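Long-range contacts in peroxidase (Cellulomonas bogoriensis 69B4 = DSM 16987, PDB 6QZO), which probably acts as a heme b-dependent peroxidase of the DyP type, using an iron porphyrin cofactor to reduce peroxide: residues Ala49-Asp54 / Ala170-Val175; Arg66-Trp71 / Glu374-Arg379; Ala97-Thr102 / Leu145-Asp150; Val103-Gly108 / Ala365-Trp370. All coordinates share one frame; numbering follows the deposited sequence.

Contact 1 of 4, residues Ala49-Asp54 / Ala170-Val175; sequences ALVALD and ASVRWV
Trp174 has CG between its backbone N and carbonyl carbon (chi1 49°), which stands the indole over Ala52, whereas Arg173, CG anti to the backbone N (chi1 180°), runs extended from CG to NE toward Asp54. The methyl CB of Ala52 points into the ring face as a CH-pi contact, 3.3 Å from the centroid of the six-membered ring. At the ring's edge lies Leu50 CB. Arg173 NH1 forms a salt bridge to Asp54 OD2 of 2.8 Å. Asp54 OD2 offers its syn lone pair and lies close to the guanidinium plane, although the two flat groups are 51° apart. A second shell holds both ends: Asp54 OD1 takes the N-H of Asp142, and Arg173 NE is bonded to Cys139 O. On the opposite face from Ala52 and Trp174, Val51 CG2 meets Val175 CG1 at 4.1 Å; Val51 also packs on Val159 of helix 152-165, and Val175 on Pro316 of the second subunit. In the backbone, Ala52 O accepts Arg173 N at 2.8 Å and, weakly, Trp174 N at 3.4 Å, while Trp174 O receives Ala52 N. Two residues thus face one, the classic beta bulge of an antiparallel pair, here in a ferredoxin-like sheet.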
loop_
_atom_site.group_PDB
_atom_site.type_symbol
_atom_site.label_atom_id
_atom_site.label_comp_id
_atom_site.label_asym_id
_atom_site.label_seq_id
_atom_site.Cartn_x
_atom_site.Cartn_y
_atom_site.Cartn_z
ATOM N N ALA A 49 -6.072 5.239 4.811
ATOM C CA ALA A 49 -6.356 6.030 3.596
ATOM C C ALA A 49 -7.122 7.261 4.060
ATOM O O ALA A 49 -8.184 7.079 4.652
ATOM C CB ALA A 49 -7.137 5.219 2.596
ATOM N N LEU A 50 -6.544 8.452 3.904
ATOM C CA LEU A 50 -7.288 9.713 4.076
ATOM C C LEU A 50 -7.871 10.080 2.715
ATOM O O LEU A 50 -7.070 10.332 1.781
ATOM C CB LEU A 50 -6.327 10.802 4.540
ATOM C CG LEU A 50 -5.779 10.795 5.954
ATOM C CD1 LEU A 50 -6.858 10.984 6.974
ATOM C CD2 LEU A 50 -4.931 9.589 6.288
ATOM N N VAL A 51 -9.200 10.062 2.613
ATOM C CA VAL A 51 -9.937 10.446 1.385
ATOM C C VAL A 51 -10.573 11.826 1.592
ATOM O O VAL A 51 -11.557 11.917 2.338
ATOM C CB VAL A 51 -10.982 9.385 1.002
ATOM C CG1 VAL A 51 -11.615 9.701 -0.342
ATOM C CG2 VAL A 51 -10.373 7.982 0.982
ATOM N N ALA A 52 -9.992 12.851 0.977
ATOM C CA ALA A 52 -10.554 14.207 0.887
ATOM C C ALA A 52 -11.536 14.247 -0.279
ATOM O O ALA A 52 -11.175 13.793 -1.388
ATOM C CB ALA A 52 -9.459 15.234 0.713
ATOM N N LEU A 53 -12.734 14.780 -0.032
ATOM C CA LEU A 53 -13.750 14.967 -1.088
ATOM C C LEU A 53 -14.123 16.443 -1.135
ATOM O O LEU A 53 -13.965 17.127 -0.112
ATOM C CB LEU A 53 -14.957 14.066 -0.810
ATOM C CG LEU A 53 -14.639 12.565 -0.740
ATOM C CD1 LEU A 53 -14.520 12.096 0.702
ATOM C CD2 LEU A 53 -15.696 11.752 -1.470
ATOM N N ASP A 54 -14.529 16.907 -2.310
ATOM C CA ASP A 54 -15.066 18.273 -2.523
ATOM C C ASP A 54 -16.554 18.163 -2.855
ATOM O O ASP A 54 -16.935 17.331 -3.692
ATOM C CB ASP A 54 -14.266 19.009 -3.596
ATOM C CG ASP A 54 -12.960 19.576 -3.100
ATOM O OD1 ASP A 54 -12.782 19.681 -1.861
ATOM O OD2 ASP A 54 -12.126 19.895 -3.961
ATOM N N ALA A 170 -20.454 14.572 -3.601
ATOM C CA ALA A 170 -19.036 14.947 -3.422
ATOM C C ALA A 170 -18.177 14.053 -4.303
ATOM O O ALA A 170 -18.549 12.878 -4.481
ATOM C CB ALA A 170 -18.657 14.821 -1.979
ATOM N N SER A 171 -17.077 14.608 -4.814
ATOM C CA SER A 171 -16.087 13.866 -5.634
ATOM C C SER A 171 -14.734 13.872 -4.921
ATOM O O SER A 171 -14.494 14.772 -4.090
ATOM C CB SER A 171 -16.022 14.425 -7.013
ATOM O OG SER A 171 -15.597 15.779 -6.988
ATOM N N VAL A 172 -13.912 12.869 -5.202
ATOM C CA VAL A 172 -12.567 12.684 -4.588
ATOM C C VAL A 172 -11.681 13.856 -5.020
ATOM O O VAL A 172 -11.672 14.188 -6.212
ATOM C CB VAL A 172 -11.930 11.345 -4.991
ATOM C CG1 VAL A 172 -10.506 11.232 -4.465
ATOM C CG2 VAL A 172 -12.770 10.172 -4.526
ATOM N N ARG A 173 -10.980 14.460 -4.059
ATOM C CA ARG A 173 -9.998 15.538 -4.315
ATOM C C ARG A 173 -8.595 14.922 -4.264
ATOM O O ARG A 173 -7.803 15.133 -5.205
ATOM C CB ARG A 173 -10.189 16.637 -3.268
ATOM C CG ARG A 173 -9.227 17.804 -3.430
ATOM C CD ARG A 173 -9.341 18.776 -2.276
ATOM N NE ARG A 173 -8.354 19.820 -2.483
ATOM C CZ ARG A 173 -8.498 20.854 -3.306
ATOM N NH1 ARG A 173 -9.609 21.017 -4.003
ATOM N NH2 ARG A 173 -7.523 21.736 -3.426
ATOM N N TRP A 174 -8.321 14.185 -3.185
ATOM C CA TRP A 174 -7.073 13.397 -3.030
ATOM C C TRP A 174 -7.313 12.213 -2.103
ATOM O O TRP A 174 -8.325 12.199 -1.359
ATOM C CB TRP A 174 -5.900 14.261 -2.550
ATOM C CG TRP A 174 -6.122 15.161 -1.363
ATOM C CD1 TRP A 174 -6.192 16.525 -1.405
ATOM C CD2 TRP A 174 -6.173 14.808 0.036
ATOM N NE1 TRP A 174 -6.317 17.039 -0.149
ATOM C CE2 TRP A 174 -6.309 16.017 0.760
ATOM C CE3 TRP A 174 -6.156 13.609 0.754
ATOM C CZ2 TRP A 174 -6.430 16.051 2.153
ATOM C CZ3 TRP A 174 -6.261 13.646 2.133
ATOM C CH2 TRP A 174 -6.397 14.850 2.823
ATOM N N VAL A 175 -6.407 11.247 -2.195
ATOM C CA VAL A 175 -6.296 10.052 -1.308
ATOM C C VAL A 175 -4.825 9.903 -0.949
ATOM O O VAL A 175 -3.999 9.810 -1.872
ATOM C CB VAL A 175 -6.808 8.778 -1.991
ATOM C CG1 VAL A 175 -6.794 7.595 -1.046
ATOM C CG2 VAL A 175 -8.185 8.966 -2.601
#

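Contact 2 of 4, residues Arg66-Trp71 / Glu374-Arg379; sequences RLLRVW and EYVGQR
Thr72 OG1 is hydrogen-bonded both to Leu68 O, one turn earlier in helix 61-78, and to Val376 N of the facing loop, and so joins two residues that touch directly. That loop is a type II beta turn from Tyr375 to Gln378, closed by Gln378 N to Tyr375 O at 3.1 Å; it leads into helix 378-381, with Gly377 at the N-cap and at a positive phi of 87° that suits glycine. Across the interface there is no hydrogen bond; the segments meet by side chains packing on side chains and on the backbone of the turn. The Tyr375 ring is sandwiched: Gln378 CB sits over the centre of one face, 3.6 Å above the plane, and Arg69 CG covers the opposite face at 3.8 Å from the centroid, a CH-pi contact. Beyond CG, the extended Arg69 chain carries its guanidinium out past the CE2 corner of the ring, with Tyr375 CE2 3.7 Å above the guanidinium plane, toward its rim, and the two planes 30° apart. The charge is paired with Glu65 by a salt bridge through Arg69 NE, which also helps fix the rotation of the group. Gln378, extended through CD, brings OE1 to Tyr375 N, which donates from above the carbonyl plane. Beside this sandwich, Leu68 CB and CD1 both lie 3.5 Å from Val376 O, and Leu68 CD2 reaches Val376 CG1 at 4.4 Å.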
loop_
_atom_site.group_PDB
_atom_site.type_symbol
_atom_site.label_atom_id
_atom_site.label_comp_id
_atom_site.label_asym_id
_atom_site.label_seq_id
_atom_site.Cartn_x
_atom_site.Cartn_y
_atom_site.Cartn_z
ATOM N N ARG A 66 -27.835 14.420 3.837
ATOM C CA ARG A 66 -28.022 13.108 3.158
ATOM C C ARG A 66 -26.680 12.357 3.121
ATOM O O ARG A 66 -26.635 11.184 3.543
ATOM C CB ARG A 66 -28.589 13.313 1.747
ATOM C CG ARG A 66 -28.919 12.024 1.009
ATOM C CD ARG A 66 -30.056 11.226 1.644
ATOM N NE ARG A 66 -30.217 9.920 1.005
ATOM C CZ ARG A 66 -31.315 9.162 1.074
ATOM N NH1 ARG A 66 -32.378 9.579 1.741
ATOM N NH2 ARG A 66 -31.351 7.984 0.471
ATOM N N LEU A 67 -25.622 13.017 2.660
ATOM C CA LEU A 67 -24.270 12.420 2.534
ATOM C C LEU A 67 -23.816 11.836 3.881
ATOM O O LEU A 67 -23.390 10.679 3.914
ATOM C CB LEU A 67 -23.300 13.508 2.074
ATOM C CG LEU A 67 -21.860 13.052 1.916
ATOM C CD1 LEU A 67 -21.766 11.877 0.956
ATOM C CD2 LEU A 67 -20.979 14.201 1.425
ATOM N N LEU A 68 -23.888 12.630 4.947
ATOM C CA LEU A 68 -23.486 12.211 6.321
ATOM C C LEU A 68 -24.354 11.050 6.802
ATOM O O LEU A 68 -23.849 10.202 7.567
ATOM C CB LEU A 68 -23.615 13.399 7.280
ATOM C CG LEU A 68 -22.694 14.573 6.988
ATOM C CD1 LEU A 68 -22.947 15.699 7.984
ATOM C CD2 LEU A 68 -21.228 14.137 7.008
ATOM N N ARG A 69 -25.624 11.038 6.410
ATOM C CA ARG A 69 -26.582 9.997 6.859
ATOM C C ARG A 69 -26.285 8.683 6.137
ATOM O O ARG A 69 -26.285 7.653 6.818
ATOM C CB ARG A 69 -28.023 10.422 6.611
ATOM C CG ARG A 69 -28.587 11.422 7.620
ATOM C CD ARG A 69 -30.061 11.533 7.293
ATOM N NE ARG A 69 -30.795 12.539 8.038
ATOM C CZ ARG A 69 -31.632 12.295 9.043
ATOM N NH1 ARG A 69 -31.826 11.070 9.502
ATOM N NH2 ARG A 69 -32.235 13.303 9.648
ATOM N N VAL A 70 -26.070 8.700 4.816
ATOM C CA VAL A 70 -25.742 7.450 4.061
ATOM C C VAL A 70 -24.382 6.919 4.554
ATOM O O VAL A 70 -24.250 5.699 4.713
ATOM C CB VAL A 70 -25.790 7.615 2.530
ATOM C CG1 VAL A 70 -27.201 7.928 2.055
ATOM C CG2 VAL A 70 -24.818 8.663 2.017
ATOM N N TRP A 71 -23.430 7.806 4.836
ATOM C CA TRP A 71 -22.088 7.417 5.346
ATOM C C TRP A 71 -22.217 6.778 6.731
ATOM O O TRP A 71 -21.513 5.792 6.996
ATOM C CB TRP A 71 -21.141 8.609 5.378
ATOM C CG TRP A 71 -20.436 8.862 4.083
ATOM C CD1 TRP A 71 -20.364 8.044 2.991
ATOM C CD2 TRP A 71 -19.644 10.022 3.772
ATOM N NE1 TRP A 71 -19.609 8.636 2.022
ATOM C CE2 TRP A 71 -19.147 9.843 2.469
ATOM C CE3 TRP A 71 -19.337 11.199 4.455
ATOM C CZ2 TRP A 71 -18.345 10.792 1.840
ATOM C CZ3 TRP A 71 -18.548 12.138 3.831
ATOM C CH2 TRP A 71 -18.069 11.936 2.543
ATOM N N GLU A 374 -28.510 7.993 15.739
ATOM C CA GLU A 374 -27.984 9.335 15.392
ATOM C C GLU A 374 -27.166 9.207 14.101
ATOM O O GLU A 374 -27.064 8.092 13.580
ATOM C CB GLU A 374 -27.196 9.900 16.579
ATOM C CG GLU A 374 -28.034 10.063 17.843
ATOM C CD GLU A 374 -27.276 10.541 19.079
ATOM O OE1 GLU A 374 -26.030 10.602 19.041
ATOM O OE2 GLU A 374 -27.943 10.936 20.068
ATOM N N TYR A 375 -26.621 10.312 13.598
ATOM C CA TYR A 375 -25.693 10.333 12.436
ATOM C C TYR A 375 -24.559 11.331 12.697
ATOM O O TYR A 375 -24.739 12.315 13.445
ATOM C CB TYR A 375 -26.459 10.598 11.142
ATOM C CG TYR A 375 -26.980 11.999 10.965
ATOM C CD1 TYR A 375 -26.205 12.978 10.365
ATOM C CD2 TYR A 375 -28.262 12.336 11.350
ATOM C CE1 TYR A 375 -26.684 14.259 10.164
ATOM C CE2 TYR A 375 -28.759 13.617 11.158
ATOM C CZ TYR A 375 -27.970 14.579 10.562
ATOM O OH TYR A 375 -28.449 15.840 10.379
ATOM N N VAL A 376 -23.392 11.055 12.117
ATOM C CA VAL A 376 -22.155 11.837 12.363
ATOM C C VAL A 376 -22.396 13.271 11.863
ATOM O O VAL A 376 -22.836 13.438 10.713
ATOM C CB VAL A 376 -20.926 11.181 11.718
ATOM C CG1 VAL A 376 -21.017 11.167 10.195
ATOM C CG2 VAL A 376 -19.639 11.848 12.180
ATOM N N GLY A 377 -22.146 14.262 12.731
ATOM C CA GLY A 377 -22.215 15.694 12.395
ATOM C C GLY A 377 -23.619 16.242 12.559
ATOM O O GLY A 377 -23.858 17.404 12.199
ATOM N N GLN A 378 -24.508 15.440 13.141
ATOM C CA GLN A 378 -25.943 15.788 13.331
ATOM C C GLN A 378 -26.079 17.115 14.106
ATOM O O GLN A 378 -26.904 17.945 13.688
ATOM C CB GLN A 378 -26.636 14.641 14.058
ATOM C CG GLN A 378 -28.127 14.857 14.269
ATOM C CD GLN A 378 -28.749 13.600 14.823
ATOM O OE1 GLN A 378 -28.053 12.653 15.201
ATOM N NE2 GLN A 378 -30.069 13.574 14.852
ATOM N N ARG A 379 -25.320 17.307 15.187
ATOM C CA ARG A 379 -25.387 18.528 16.050
ATOM C C ARG A 379 -25.047 19.777 15.223
ATOM O O ARG A 379 -25.576 20.852 15.550
ATOM C CB ARG A 379 -24.466 18.422 17.275
ATOM C CG ARG A 379 -24.987 17.492 18.362
ATOM C CD ARG A 379 -24.117 17.450 19.620
ATOM N NE ARG A 379 -22.930 16.620 19.437
ATOM C CZ ARG A 379 -22.847 15.299 19.674
ATOM N NH1 ARG A 379 -23.895 14.623 20.127
ATOM N NH2 ARG A 379 -21.708 14.652 19.468
#

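Contact 3 of 4, residues Ala97-Thr102 / Leu145-Asp150; sequences AALTVT and LQVCAD
Gln146 lies beside Thr102 in a hydrogen-bonded pair of neighbouring antiparallel strands, 100-105 and 143-149, of a four-stranded ferredoxin-like sheet. Its CB packs 4.0 Å from Thr102 CB and also rests against Leu50. With CG anti to the backbone N (chi1 179°), the chain runs extended away from the strand to its terminal amide. There NE2 passes Thr102 OG1 at 3.6 Å without bonding it and binds Gly39 O, while OE1 is bonded to the hydroxyl of Tyr331 in the C-terminal sheet. Both polar atoms of this buried amide are therefore satisfied outside the strand pair, and the bond from OE1 links the pair to the C-terminal sheet. Thr102 OG1 finds its own partner in Ala38 O. On the reverse side the contact is apolar: Leu99 CD1 reaches Val147 CG1 at 3.8 Å, and Val101 CG1 meets Leu145 CD2 at 3.9 Å, both under helices 61-78 and 152-165. Backbone bonds join Thr100 with Cys148, and Thr102 with Gln146, in both directions. Beyond the strand end Asp150 O bonds Ser182 of the second subunit, and Asp150 N donates an almost straight bond (178°) of 2.9 Å to Ala97 O.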
loop_
_atom_site.group_PDB
_atom_site.type_symbol
_atom_site.label_atom_id
_atom_site.label_comp_id
_atom_site.label_asym_id
_atom_site.label_seq_id
_atom_site.Cartn_x
_atom_site.Cartn_y
_atom_site.Cartn_z
ATOM N N ALA A 97 -11.447 -6.308 10.533
ATOM C CA ALA A 97 -10.005 -6.022 10.718
ATOM C C ALA A 97 -9.801 -4.658 11.412
ATOM O O ALA A 97 -8.968 -3.854 10.930
ATOM C CB ALA A 97 -9.319 -6.048 9.372
ATOM N N ALA A 98 -10.525 -4.412 12.504
ATOM C CA ALA A 98 -10.437 -3.189 13.343
ATOM C C ALA A 98 -10.757 -1.925 12.529
ATOM O O ALA A 98 -10.263 -0.855 12.897
ATOM C CB ALA A 98 -9.071 -3.114 13.979
ATOM N N LEU A 99 -11.572 -2.031 11.476
ATOM C CA LEU A 99 -11.906 -0.873 10.603
ATOM C C LEU A 99 -12.444 0.271 11.472
ATOM O O LEU A 99 -13.330 -0.005 12.300
ATOM C CB LEU A 99 -12.959 -1.267 9.566
ATOM C CG LEU A 99 -13.362 -0.162 8.588
ATOM C CD1 LEU A 99 -12.164 0.323 7.792
ATOM C CD2 LEU A 99 -14.452 -0.666 7.641
ATOM N N THR A 100 -11.916 1.486 11.263
ATOM C CA THR A 100 -12.502 2.770 11.720
ATOM C C THR A 100 -12.618 3.722 10.528
ATOM O O THR A 100 -11.786 3.621 9.600
ATOM C CB THR A 100 -11.663 3.445 12.818
ATOM O OG1 THR A 100 -10.357 3.752 12.321
ATOM C CG2 THR A 100 -11.546 2.604 14.067
ATOM N N VAL A 101 -13.641 4.574 10.553
ATOM C CA VAL A 101 -13.814 5.739 9.644
ATOM C C VAL A 101 -13.985 6.942 10.551
ATOM O O VAL A 101 -14.866 6.863 11.438
ATOM C CB VAL A 101 -15.023 5.573 8.705
ATOM C CG1 VAL A 101 -15.170 6.747 7.738
ATOM C CG2 VAL A 101 -14.937 4.264 7.937
ATOM N N THR A 102 -13.137 7.956 10.403
ATOM C CA THR A 102 -13.217 9.238 11.146
ATOM C C THR A 102 -13.582 10.317 10.130
ATOM O O THR A 102 -12.865 10.402 9.093
ATOM C CB THR A 102 -11.893 9.535 11.859
ATOM O OG1 THR A 102 -11.469 8.368 12.583
ATOM C CG2 THR A 102 -11.985 10.724 12.784
ATOM N N LEU A 145 -12.477 11.536 4.966
ATOM C CA LEU A 145 -12.656 10.242 5.662
ATOM C C LEU A 145 -11.266 9.689 5.978
ATOM O O LEU A 145 -10.538 9.331 5.033
ATOM C CB LEU A 145 -13.440 9.300 4.744
ATOM C CG LEU A 145 -14.807 9.827 4.297
ATOM C CD1 LEU A 145 -15.377 8.951 3.195
ATOM C CD2 LEU A 145 -15.747 9.909 5.477
ATOM N N GLN A 146 -10.894 9.649 7.257
ATOM C CA GLN A 146 -9.713 8.862 7.676
ATOM C C GLN A 146 -10.187 7.424 7.838
ATOM O O GLN A 146 -10.938 7.159 8.807
ATOM C CB GLN A 146 -9.090 9.378 8.970
ATOM C CG GLN A 146 -7.893 8.536 9.402
ATOM C CD GLN A 146 -7.443 8.877 10.795
ATOM O OE1 GLN A 146 -6.662 9.798 11.002
ATOM N NE2 GLN A 146 -7.938 8.120 11.760
ATOM N N VAL A 147 -9.783 6.553 6.913
ATOM C CA VAL A 147 -10.161 5.111 6.907
ATOM C C VAL A 147 -8.929 4.311 7.326
ATOM O O VAL A 147 -7.873 4.388 6.609
ATOM C CB VAL A 147 -10.685 4.664 5.532
ATOM C CG1 VAL A 147 -11.346 3.292 5.594
ATOM C CG2 VAL A 147 -11.646 5.685 4.958
ATOM N N CYS A 148 -9.055 3.604 8.454
ATOM C CA CYS A 148 -7.961 2.837 9.096
ATOM C C CYS A 148 -8.389 1.385 9.278
ATOM O O CYS A 148 -9.539 1.184 9.707
ATOM C CB CYS A 148 -7.636 3.409 10.464
ATOM S SG CYS A 148 -6.823 5.012 10.356
ATOM N N ALA A 149 -7.481 0.443 9.017
ATOM C CA ALA A 149 -7.716 -1.008 9.208
ATOM C C ALA A 149 -6.398 -1.783 9.242
ATOM O O ALA A 149 -5.368 -1.269 8.770
ATOM C CB ALA A 149 -8.631 -1.537 8.134
ATOM N N ASP A 150 -6.450 -2.995 9.782
ATOM C CA ASP A 150 -5.303 -3.932 9.869
ATOM C C ASP A 150 -5.240 -4.806 8.615
ATOM O O ASP A 150 -4.454 -5.770 8.634
ATOM C CB ASP A 150 -5.405 -4.800 11.127
ATOM C CG ASP A 150 -4.796 -4.164 12.350
ATOM O OD1 ASP A 150 -3.861 -3.341 12.174
ATOM O OD2 ASP A 150 -5.254 -4.494 13.463
#

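Contact 4 of 4, residues Val103-Gly108 / Ala365-Trp370; sequences VGFGPG and AVPGGW
Phe105 and Ala365 form a single antiparallel bridge, with two short backbone bonds: Phe105 N donates to Ala365 O at 2.7 Å, nearly straight at 171°, and Ala365 N returns a bond to Phe105 O of the same 2.7 Å length. Ala365 O also receives a CA-H...O contact of 3.4 Å from the adjacent Gly104 CA. Just past the bridge the strand ends and Pro367 follows, its ring lying against two groups. Pro367 CD lies 3.3 Å from Val103 O, and the same carbon sits over one face of the Phe105 ring, 4.1 Å from the centroid and 16° off the normal. The two rings are modelled too tightly against each other, however, so the detail of their fit is doubtful. The Phe105 ring is placed there by CG lying anti to the carbonyl carbon of Phe105 (chi1 -54°). Val366 points away overall, yet its CG1 still touches Val103 O at 3.8 Å.

In the next shell, Gln37 positions both segments with one amide: OE1 accepts Val103 N, and NE2 donates to Pro367 O. The bridge joins the outermost strands, within this chain, of the N-terminal and C-terminal ferredoxin-like sheets. Backbone bonds of Gly104 with Val144 and of Val366 with Thr229 tie the two edge strands to strands 143-149 and 229-238, and helix 61-78 packs on Phe105 with Leu68 and on Val103 with Ile75.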
loop_
_atom_site.group_PDB
_atom_site.type_symbol
_atom_site.label_atom_id
_atom_site.label_comp_id
_atom_site.label_asym_id
_atom_site.label_seq_id
_atom_site.Cartn_x
_atom_site.Cartn_y
_atom_site.Cartn_z
ATOM N N VAL A 103 -14.674 11.052 10.381
ATOM C CA VAL A 103 -15.196 12.103 9.457
ATOM C C VAL A 103 -14.752 13.468 9.975
ATOM O O VAL A 103 -14.990 13.768 11.160
ATOM C CB VAL A 103 -16.731 12.047 9.347
ATOM C CG1 VAL A 103 -17.262 13.008 8.294
ATOM C CG2 VAL A 103 -17.205 10.632 9.068
ATOM N N GLY A 104 -14.139 14.258 9.099
ATOM C CA GLY A 104 -13.718 15.641 9.386
ATOM C C GLY A 104 -14.340 16.570 8.369
ATOM O O GLY A 104 -14.500 16.155 7.189
ATOM N N PHE A 105 -14.690 17.773 8.807
ATOM C CA PHE A 105 -15.327 18.814 7.968
ATOM C C PHE A 105 -14.331 19.949 7.749
ATOM O O PHE A 105 -13.768 20.454 8.729
ATOM C CB PHE A 105 -16.587 19.377 8.622
ATOM C CG PHE A 105 -17.627 18.370 9.036
ATOM C CD1 PHE A 105 -17.771 17.164 8.362
ATOM C CD2 PHE A 105 -18.506 18.672 10.073
ATOM C CE1 PHE A 105 -18.757 16.264 8.748
ATOM C CE2 PHE A 105 -19.491 17.772 10.444
ATOM C CZ PHE A 105 -19.611 16.568 9.787
ATOM N N GLY A 106 -14.112 20.286 6.481
ATOM C CA GLY A 106 -13.371 21.480 6.065
ATOM C C GLY A 106 -14.318 22.670 6.014
ATOM O O GLY A 106 -15.536 22.494 6.026
ATOM N N PRO A 107 -13.784 23.905 5.952
ATOM C CA PRO A 107 -14.616 25.105 5.973
ATOM C C PRO A 107 -15.701 25.084 4.886
ATOM O O PRO A 107 -16.783 25.549 5.144
ATOM C CB PRO A 107 -13.621 26.257 5.767
ATOM C CG PRO A 107 -12.334 25.605 5.274
ATOM C CD PRO A 107 -12.346 24.209 5.871
ATOM N N GLY A 108 -15.364 24.580 3.707
ATOM C CA GLY A 108 -16.246 24.522 2.527
ATOM C C GLY A 108 -17.512 23.733 2.800
ATOM O O GLY A 108 -18.540 24.060 2.187
ATOM N N ALA A 365 -12.437 20.151 11.054
ATOM C CA ALA A 365 -13.183 20.079 12.331
ATOM C C ALA A 365 -13.818 18.694 12.397
ATOM O O ALA A 365 -14.448 18.287 11.416
ATOM C CB ALA A 365 -14.212 21.170 12.385
ATOM N N VAL A 366 -13.636 18.005 13.510
ATOM C CA VAL A 366 -14.072 16.600 13.690
ATOM C C VAL A 366 -15.247 16.600 14.657
ATOM O O VAL A 366 -15.085 16.895 15.845
ATOM C CB VAL A 366 -12.888 15.748 14.185
ATOM C CG1 VAL A 366 -13.293 14.312 14.473
ATOM C CG2 VAL A 366 -11.745 15.793 13.176
ATOM N N PRO A 367 -16.474 16.281 14.185
ATOM C CA PRO A 367 -17.613 16.154 15.076
ATOM C C PRO A 367 -17.322 15.167 16.205
ATOM O O PRO A 367 -16.409 14.331 16.073
ATOM C CB PRO A 367 -18.742 15.595 14.203
ATOM C CG PRO A 367 -18.341 15.939 12.793
ATOM C CD PRO A 367 -16.830 16.020 12.786
ATOM N N GLY A 368 -18.116 15.273 17.270
ATOM C CA GLY A 368 -18.135 14.304 18.371
ATOM C C GLY A 368 -18.687 12.993 17.863
ATOM O O GLY A 368 -19.035 12.935 16.679
ATOM N N GLY A 369 -18.742 11.988 18.727
ATOM C CA GLY A 369 -19.317 10.674 18.408
ATOM C C GLY A 369 -20.839 10.732 18.362
ATOM O O GLY A 369 -21.419 11.850 18.471
ATOM N N TRP A 370 -21.452 9.559 18.198
ATOM C CA TRP A 370 -22.913 9.380 18.062
ATOM C C TRP A 370 -23.278 7.979 18.551
ATOM O O TRP A 370 -22.352 7.147 18.703
ATOM C CB TRP A 370 -23.352 9.653 16.615
ATOM C CG TRP A 370 -23.140 8.533 15.646
ATOM C CD1 TRP A 370 -24.072 7.617 15.242
ATOM C CD2 TRP A 370 -21.952 8.260 14.882
ATOM N NE1 TRP A 370 -23.528 6.761 14.318
ATOM C CE2 TRP A 370 -22.233 7.134 14.068
ATOM C CE3 TRP A 370 -20.670 8.823 14.829
ATOM C CZ2 TRP A 370 -21.280 6.569 13.220
ATOM C CZ3 TRP A 370 -19.734 8.271 13.983
ATOM C CH2 TRP A 370 -20.036 7.152 13.197
#

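Overall arrangement
From the N terminus, the chain first lays down strand 47-55 and helix 61-78, whose partners come later. Contact 3 is the first to close, when strand 143-149 returns beside strand 100-105; contact 1 follows as strand 170-179 completes the N-terminal sheet, so contact 3 lies within its loop. The chain then builds the C-terminal sheet and comes back at 365-370, where contact 4 joins the two sheets, crossing contacts 1 and 3. Contact 2, the last, brings 374-379 onto helix 61-78; it encloses contacts 3 and 4 and crosses contact 1. Trp71 packs on Leu53 and Leu145, tying contact 2 to contacts 1 and 3.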